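Vacuolar protein sorting protein 36 (Saccharomyces cerevisiae, PDB 2CAY) probably binds phosphoinositide-containing membranes through its N-terminal PH-type GLUE domain, helping the ESCRT-II complex in protein sorting to multivesicular bodies. Local coordinates at residues A[67-70]-A[71-74]; A[104-107]-A[108-112]; A[114-117]-A[118-121]. One frame throughout, in Å; residues are numbered along the deposited sequence.

Contact 1 (A[67-70]-A[71-74]); sequences DAKP and TQNS
K69 and P70 meet N73 and S74 around one short helical turn at the protein surface, in the connection between strands 61-66 and 75-78 of one sheet. Two backbone amides converge on a single carbonyl oxygen, K69 O, which accepts both: N73 N lies 2.9 Å from K69 O, and Q72 N reaches K69 O over 3.2 Å. The next carbonyl, P70 O, takes the hydroxyl of S74, in the carbonyl plane on a lone pair, with S74 OG 2.6 Å from P70 O. Water 1 donates to P70 O (2.7 Å) and accepts from S74 N (2.9 Å), so that it links the two backbone atoms. The hydroxyl can reach back because S74 OG stands beside its own backbone N, opposite the carbonyl carbon (chi1 -58°). The same OG also bonds D66 N, tying the turn to the end of strand 61-66. With an alanine here, D66 N would probably be left without this mate and P70 O held by the water alone. On the outer side, the extended K69 chain runs alongside N73. The whole is a one-turn helical connection between adjacent antiparallel strands of the PH-type fold.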
loop_
_atom_site.group_PDB
_atom_site.type_symbol
_atom_site.label_atom_id
_atom_site.label_comp_id
_atom_site.label_asym_id
_atom_site.label_seq_id
_atom_site.Cartn_x
_atom_site.Cartn_y
_atom_site.Cartn_z
ATOM N N ASP A 67 25.702 -8.937 -12.151
ATOM C CA ASP A 67 25.840 -9.396 -13.530
ATOM C C ASP A 67 27.212 -9.004 -14.099
ATOM O O ASP A 67 27.869 -9.832 -14.720
ATOM C CB ASP A 67 24.737 -8.849 -14.435
ATOM C CG ASP A 67 23.416 -9.640 -14.324
ATOM O OD1 ASP A 67 23.349 -10.716 -13.664
ATOM O OD2 ASP A 67 22.430 -9.175 -14.934
ATOM N N ALA A 68 27.629 -7.759 -13.857
ATOM C CA ALA A 68 28.828 -7.188 -14.469
ATOM C C ALA A 68 30.117 -7.726 -13.825
ATOM O O ALA A 68 31.035 -8.173 -14.534
ATOM C CB ALA A 68 28.783 -5.642 -14.422
ATOM N N LYS A 69 30.187 -7.702 -12.496
ATOM C CA LYS A 69 31.395 -8.134 -11.784
ATOM C C LYS A 69 31.051 -9.106 -10.648
ATOM O O LYS A 69 31.081 -8.715 -9.476
ATOM C CB LYS A 69 32.131 -6.902 -11.247
ATOM C CG LYS A 69 32.464 -5.846 -12.309
ATOM C CD LYS A 69 32.964 -4.562 -11.668
ATOM C CE LYS A 69 32.913 -3.402 -12.661
ATOM N NZ LYS A 69 32.884 -2.069 -11.962
ATOM N N PRO A 70 30.698 -10.364 -10.994
ATOM C CA PRO A 70 30.208 -11.286 -9.944
ATOM C C PRO A 70 31.210 -11.606 -8.842
ATOM O O PRO A 70 30.821 -11.786 -7.692
ATOM C CB PRO A 70 29.801 -12.547 -10.710
ATOM C CG PRO A 70 30.475 -12.450 -12.046
ATOM C CD PRO A 70 30.665 -10.981 -12.334
ATOM N N THR A 71 32.499 -11.682 -9.188
ATOM C CA THR A 71 33.513 -12.047 -8.184
ATOM C C THR A 71 33.917 -10.880 -7.297
ATOM O O THR A 71 34.699 -11.079 -6.360
ATOM C CB THR A 71 34.819 -12.608 -8.819
ATOM O OG1 THR A 71 35.362 -11.599 -9.659
ATOM C CG2 THR A 71 34.540 -13.838 -9.640
ATOM N N GLN A 72 33.428 -9.674 -7.598
ATOM C CA GLN A 72 33.748 -8.480 -6.811
ATOM C C GLN A 72 32.540 -7.888 -6.078
ATOM O O GLN A 72 32.638 -7.470 -4.920
ATOM C CB GLN A 72 34.277 -7.374 -7.725
ATOM C CG GLN A 72 35.669 -7.588 -8.260
ATOM C CD GLN A 72 36.084 -6.430 -9.136
ATOM O OE1 GLN A 72 36.251 -5.306 -8.652
ATOM N NE2 GLN A 72 36.230 -6.685 -10.435
ATOM N N ASN A 73 31.416 -7.817 -6.785
ATOM C CA ASN A 73 30.272 -7.012 -6.333
ATOM C C ASN A 73 29.042 -7.809 -5.854
ATOM O O ASN A 73 27.954 -7.263 -5.667
ATOM C CB ASN A 73 29.918 -5.984 -7.408
ATOM C CG ASN A 73 31.046 -4.948 -7.629
ATOM O OD1 ASN A 73 32.030 -4.931 -6.888
ATOM N ND2 ASN A 73 30.899 -4.097 -8.639
ATOM N N SER A 74 29.241 -9.087 -5.598
ATOM C CA SER A 74 28.195 -9.937 -5.015
ATOM C C SER A 74 28.083 -9.811 -3.488
ATOM O O SER A 74 29.093 -9.576 -2.775
ATOM C CB SER A 74 28.399 -11.393 -5.456
ATOM O OG SER A 74 28.375 -11.453 -6.874
HETATM O O HOH W 1 31.577 -10.823 -5.260
#

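Contact 2 (A[104-107]-A[108-112]); sequences DPSS and STEFV
S107 and E110 close a type I beta turn, the amide E110 N bonding S107 O at 2.9 Å (161° at the hydrogen). This turn lies in the loop joining the antiparallel strands 97-102 and 112-116 of a PH-type fold. S107 and S108 are joined only in this construct, which omits the sequence between them in the native protein, so the turn is best read as a feature of the engineered chain. T109 turns both its hydroxyl and, more weakly, its amide to S107 OG, which swings out opposite the backbone N (chi1 173°). T109 OG1 donates to S107 OG over 2.9 Å, and the amide T109 N adds a weak bond to S107 OG at 3.3 Å. The torsion of T109 (chi1 72°) places its hydroxyl within reach of S107 OG. S107 OG also bonds E133 of the second subunit, whose A83 O takes S108 OG, making the turn part of a subunit interface. E110 bends at chi2, sending its carboxylate past S106 to Y11 and H42, with OE1 bonded to Y11 OH and OE2 to H42 NE2. On the way, E110 CG passes 3.6 Å from S107 CB. Near the carboxylate, S106 CB rests 3.5 Å from E110 OE1, while P105 CB approaches E110 O at 3.8 Å.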
loop_
_atom_site.group_PDB
_atom_site.type_symbol
_atom_site.label_atom_id
_atom_site.label_comp_id
_atom_site.label_asym_id
_atom_site.label_seq_id
_atom_site.Cartn_x
_atom_site.Cartn_y
_atom_site.Cartn_z
ATOM N N ASP A 104 17.165 -5.815 14.030
ATOM C CA ASP A 104 17.913 -4.870 14.879
ATOM C C ASP A 104 18.442 -3.693 14.035
ATOM O O ASP A 104 19.659 -3.550 13.853
ATOM C CB ASP A 104 19.040 -5.662 15.586
ATOM C CG ASP A 104 19.778 -4.865 16.648
ATOM O OD1 ASP A 104 19.153 -4.033 17.342
ATOM O OD2 ASP A 104 21.008 -5.106 16.793
ATOM N N PRO A 105 17.522 -2.863 13.465
ATOM C CA PRO A 105 17.970 -1.742 12.648
ATOM C C PRO A 105 18.573 -0.631 13.528
ATOM O O PRO A 105 18.152 -0.471 14.668
ATOM C CB PRO A 105 16.671 -1.239 12.003
ATOM C CG PRO A 105 15.610 -1.598 12.952
ATOM C CD PRO A 105 16.048 -2.929 13.523
ATOM N N SER A 106 19.537 0.111 12.992
ATOM C CA SER A 106 20.209 1.187 13.760
ATOM C C SER A 106 19.344 2.418 13.690
ATOM O O SER A 106 19.473 3.378 14.472
ATOM C CB SER A 106 21.554 1.534 13.121
ATOM O OG SER A 106 22.405 0.411 13.124
ATOM N N SER A 107 18.451 2.377 12.720
ATOM C CA SER A 107 17.575 3.447 12.438
ATOM C C SER A 107 16.370 2.776 11.785
ATOM O O SER A 107 16.502 1.966 10.858
ATOM C CB SER A 107 18.264 4.391 11.449
ATOM O OG SER A 107 17.364 5.377 11.027
ATOM N N SER A 108 14.823 3.502 11.667
ATOM C CA SER A 108 13.791 2.847 10.878
ATOM C C SER A 108 14.005 3.172 9.400
ATOM O O SER A 108 13.271 2.712 8.532
ATOM C CB SER A 108 12.435 3.270 11.406
ATOM O OG SER A 108 12.144 2.510 12.567
ATOM N N THR A 109 15.065 3.916 9.112
ATOM C CA THR A 109 15.416 4.208 7.738
ATOM C C THR A 109 16.204 3.049 7.103
ATOM O O THR A 109 16.368 2.994 5.885
ATOM C CB THR A 109 16.187 5.552 7.605
ATOM O OG1 THR A 109 17.522 5.419 8.126
ATOM C CG2 THR A 109 15.424 6.698 8.340
ATOM N N GLU A 110 16.684 2.127 7.939
ATOM C CA GLU A 110 17.538 1.038 7.501
ATOM C C GLU A 110 16.697 -0.219 7.266
ATOM O O GLU A 110 16.300 -0.905 8.220
ATOM C CB GLU A 110 18.550 0.723 8.584
ATOM C CG GLU A 110 19.373 1.921 9.020
ATOM C CD GLU A 110 20.815 1.765 8.673
ATOM O OE1 GLU A 110 21.596 1.518 9.623
ATOM O OE2 GLU A 110 21.165 1.874 7.469
ATOM N N PHE A 111 16.454 -0.496 5.998
ATOM C CA PHE A 111 15.824 -1.737 5.550
ATOM C C PHE A 111 16.346 -1.973 4.133
ATOM O O PHE A 111 17.040 -1.131 3.562
ATOM C CB PHE A 111 14.267 -1.648 5.578
ATOM C CG PHE A 111 13.707 -0.485 4.786
ATOM C CD1 PHE A 111 13.332 -0.635 3.443
ATOM C CD2 PHE A 111 13.506 0.750 5.394
ATOM C CE1 PHE A 111 12.812 0.440 2.716
ATOM C CE2 PHE A 111 12.998 1.820 4.668
ATOM C CZ PHE A 111 12.630 1.663 3.338
ATOM N N VAL A 112 16.019 -3.121 3.562
ATOM C CA VAL A 112 16.474 -3.421 2.209
ATOM C C VAL A 112 15.299 -3.618 1.275
ATOM O O VAL A 112 14.234 -4.032 1.702
ATOM C CB VAL A 112 17.383 -4.724 2.175
ATOM C CG1 VAL A 112 17.613 -5.205 0.692
ATOM C CG2 VAL A 112 18.722 -4.459 2.889
#

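Contact 3 (A[114-117]-A[118-121]); sequences LSFR and KSDG. With SO4 (sulfate ion), chain C.
The ring of F116 lies flat beneath G121, whose CA sits over the centre of one face in a CH-pi contact: 3.5 Å from CA to the F116 ring centroid, 12° off the normal. A side chain on G121 would point into this face, and the backbone there has a positive phi of 67°, so the bare CA suits the site twice over. S119 approaches the same ring obliquely, its OG 3.8 Å from F116 CD1. That hydroxyl, lodged between its own N and carbonyl carbon (chi1 76°), accepts from G121 N at 3.1 Å in an ST turn, and it is also bonded to D35 OD1. The chain thus folds back over the ring just before helix 122-137, with G121 as N-cap. F124 of that helix and V38 of strand 38-42 also pack on F116. R117 instead directs its bent chain toward a sulfate, which meets the guanidinium at its edge. R117 NH2 bonds sulfate O1 at 2.9 Å and R117 NE bonds O2 at 3.1 Å, while S115 OG donates to O1 at 2.8 Å. S115 and R117 thus both bond sulfate O1. Y41, S95 and R97 complete the anion pocket. The sulfate probably came from the crystallisation liquor, but such a basic, hydroxyl-rich site is consistent with binding of a lipid phosphate by a PH-type domain.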
loop_
_atom_site.group_PDB
_atom_site.type_symbol
_atom_site.label_atom_id
_atom_site.label_comp_id
_atom_site.label_asym_id
_atom_site.label_seq_id
_atom_site.Cartn_x
_atom_site.Cartn_y
_atom_site.Cartn_z
ATOM N N LEU A 114 14.490 -5.501 -2.671
ATOM C CA LEU A 114 14.861 -6.156 -3.911
ATOM C C LEU A 114 13.897 -5.636 -4.982
ATOM O O LEU A 114 12.663 -5.677 -4.783
ATOM C CB LEU A 114 14.677 -7.672 -3.756
ATOM C CG LEU A 114 15.350 -8.278 -2.522
ATOM C CD1 LEU A 114 15.116 -9.828 -2.535
ATOM C CD2 LEU A 114 16.840 -7.964 -2.475
ATOM N N SER A 115 14.421 -5.161 -6.101
ATOM C CA SER A 115 13.546 -4.616 -7.114
ATOM C C SER A 115 13.563 -5.494 -8.362
ATOM O O SER A 115 14.637 -5.749 -8.939
ATOM C CB SER A 115 13.914 -3.146 -7.408
ATOM O OG SER A 115 12.998 -2.596 -8.352
ATOM N N PHE A 116 12.386 -5.965 -8.781
ATOM C CA PHE A 116 12.312 -6.979 -9.857
ATOM C C PHE A 116 12.038 -6.408 -11.249
ATOM O O PHE A 116 10.892 -6.112 -11.574
ATOM C CB PHE A 116 11.287 -8.077 -9.538
ATOM C CG PHE A 116 11.557 -8.815 -8.250
ATOM C CD1 PHE A 116 12.307 -10.002 -8.260
ATOM C CD2 PHE A 116 11.084 -8.327 -7.048
ATOM C CE1 PHE A 116 12.583 -10.699 -7.074
ATOM C CE2 PHE A 116 11.332 -9.033 -5.838
ATOM C CZ PHE A 116 12.096 -10.212 -5.868
ATOM N N ARG A 117 13.060 -6.323 -12.099
ATOM C CA ARG A 117 12.901 -5.611 -13.386
ATOM C C ARG A 117 12.411 -6.481 -14.547
ATOM O O ARG A 117 11.977 -5.955 -15.574
ATOM C CB ARG A 117 14.185 -4.879 -13.803
ATOM C CG ARG A 117 14.377 -3.513 -13.148
ATOM C CD ARG A 117 14.559 -3.638 -11.641
ATOM N NE ARG A 117 14.823 -2.342 -11.002
ATOM C CZ ARG A 117 16.032 -1.845 -10.720
ATOM N NH1 ARG A 117 17.130 -2.488 -11.075
ATOM N NH2 ARG A 117 16.135 -0.674 -10.097
ATOM N N LYS A 118 12.481 -7.784 -14.405
ATOM C CA LYS A 118 12.106 -8.674 -15.505
ATOM C C LYS A 118 11.139 -9.773 -15.085
ATOM O O LYS A 118 10.903 -10.712 -15.845
ATOM C CB LYS A 118 13.356 -9.319 -16.151
ATOM C CG LYS A 118 14.212 -8.369 -17.018
ATOM C CD LYS A 118 13.448 -7.582 -18.073
ATOM C CE LYS A 118 14.432 -6.702 -18.894
ATOM N NZ LYS A 118 13.768 -5.482 -19.499
ATOM N N SER A 119 10.590 -9.664 -13.885
ATOM C CA SER A 119 9.575 -10.614 -13.375
ATOM C C SER A 119 8.694 -9.858 -12.397
ATOM O O SER A 119 9.019 -8.746 -12.034
ATOM C CB SER A 119 10.216 -11.815 -12.681
ATOM O OG SER A 119 10.689 -11.464 -11.387
ATOM N N ASP A 120 7.566 -10.439 -11.981
ATOM C CA ASP A 120 6.746 -9.769 -10.964
ATOM C C ASP A 120 7.284 -10.042 -9.567
ATOM O O ASP A 120 6.753 -9.536 -8.588
ATOM C CB ASP A 120 5.272 -10.209 -11.071
ATOM C CG ASP A 120 5.101 -11.725 -11.026
ATOM O OD1 ASP A 120 5.926 -12.438 -10.404
ATOM O OD2 ASP A 120 4.118 -12.205 -11.646
ATOM N N GLY A 121 8.334 -10.862 -9.476
ATOM C CA GLY A 121 8.944 -11.181 -8.175
ATOM C C GLY A 121 8.082 -12.008 -7.218
ATOM O O GLY A 121 8.437 -12.199 -6.074
HETATM S S SO4 C . 12.501 0.467 -9.895
HETATM O O1 SO4 C . 13.570 0.063 -9.000
HETATM O O2 SO4 C . 12.577 -0.270 -11.157
HETATM O O3 SO4 C . 12.701 1.899 -10.179
HETATM O O4 SO4 C . 11.193 0.204 -9.357
#

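How the contacts relate
Three short segments of one PH-type domain show how local chemistry follows place in the fold. Contacts 1 and 2 are surface turns, whereas contact 3 is partly buried and reaches into the interior through an aromatic ring. Contacts 2 and 3 belong to opposite ends of strand 112-116 and are separated by a single residue, although their centres are 22 Å apart; contact 1 joins two strands of the other sheet, its centre 19 Å from that of contact 3. Polar bonds dominate the two surface turns, one helped by a water, the other by a second subunit. Contact 3, which also touches another subunit, pairs a ring-on-glycine contact with an anion site, and has no hydrogen bond between its two segments.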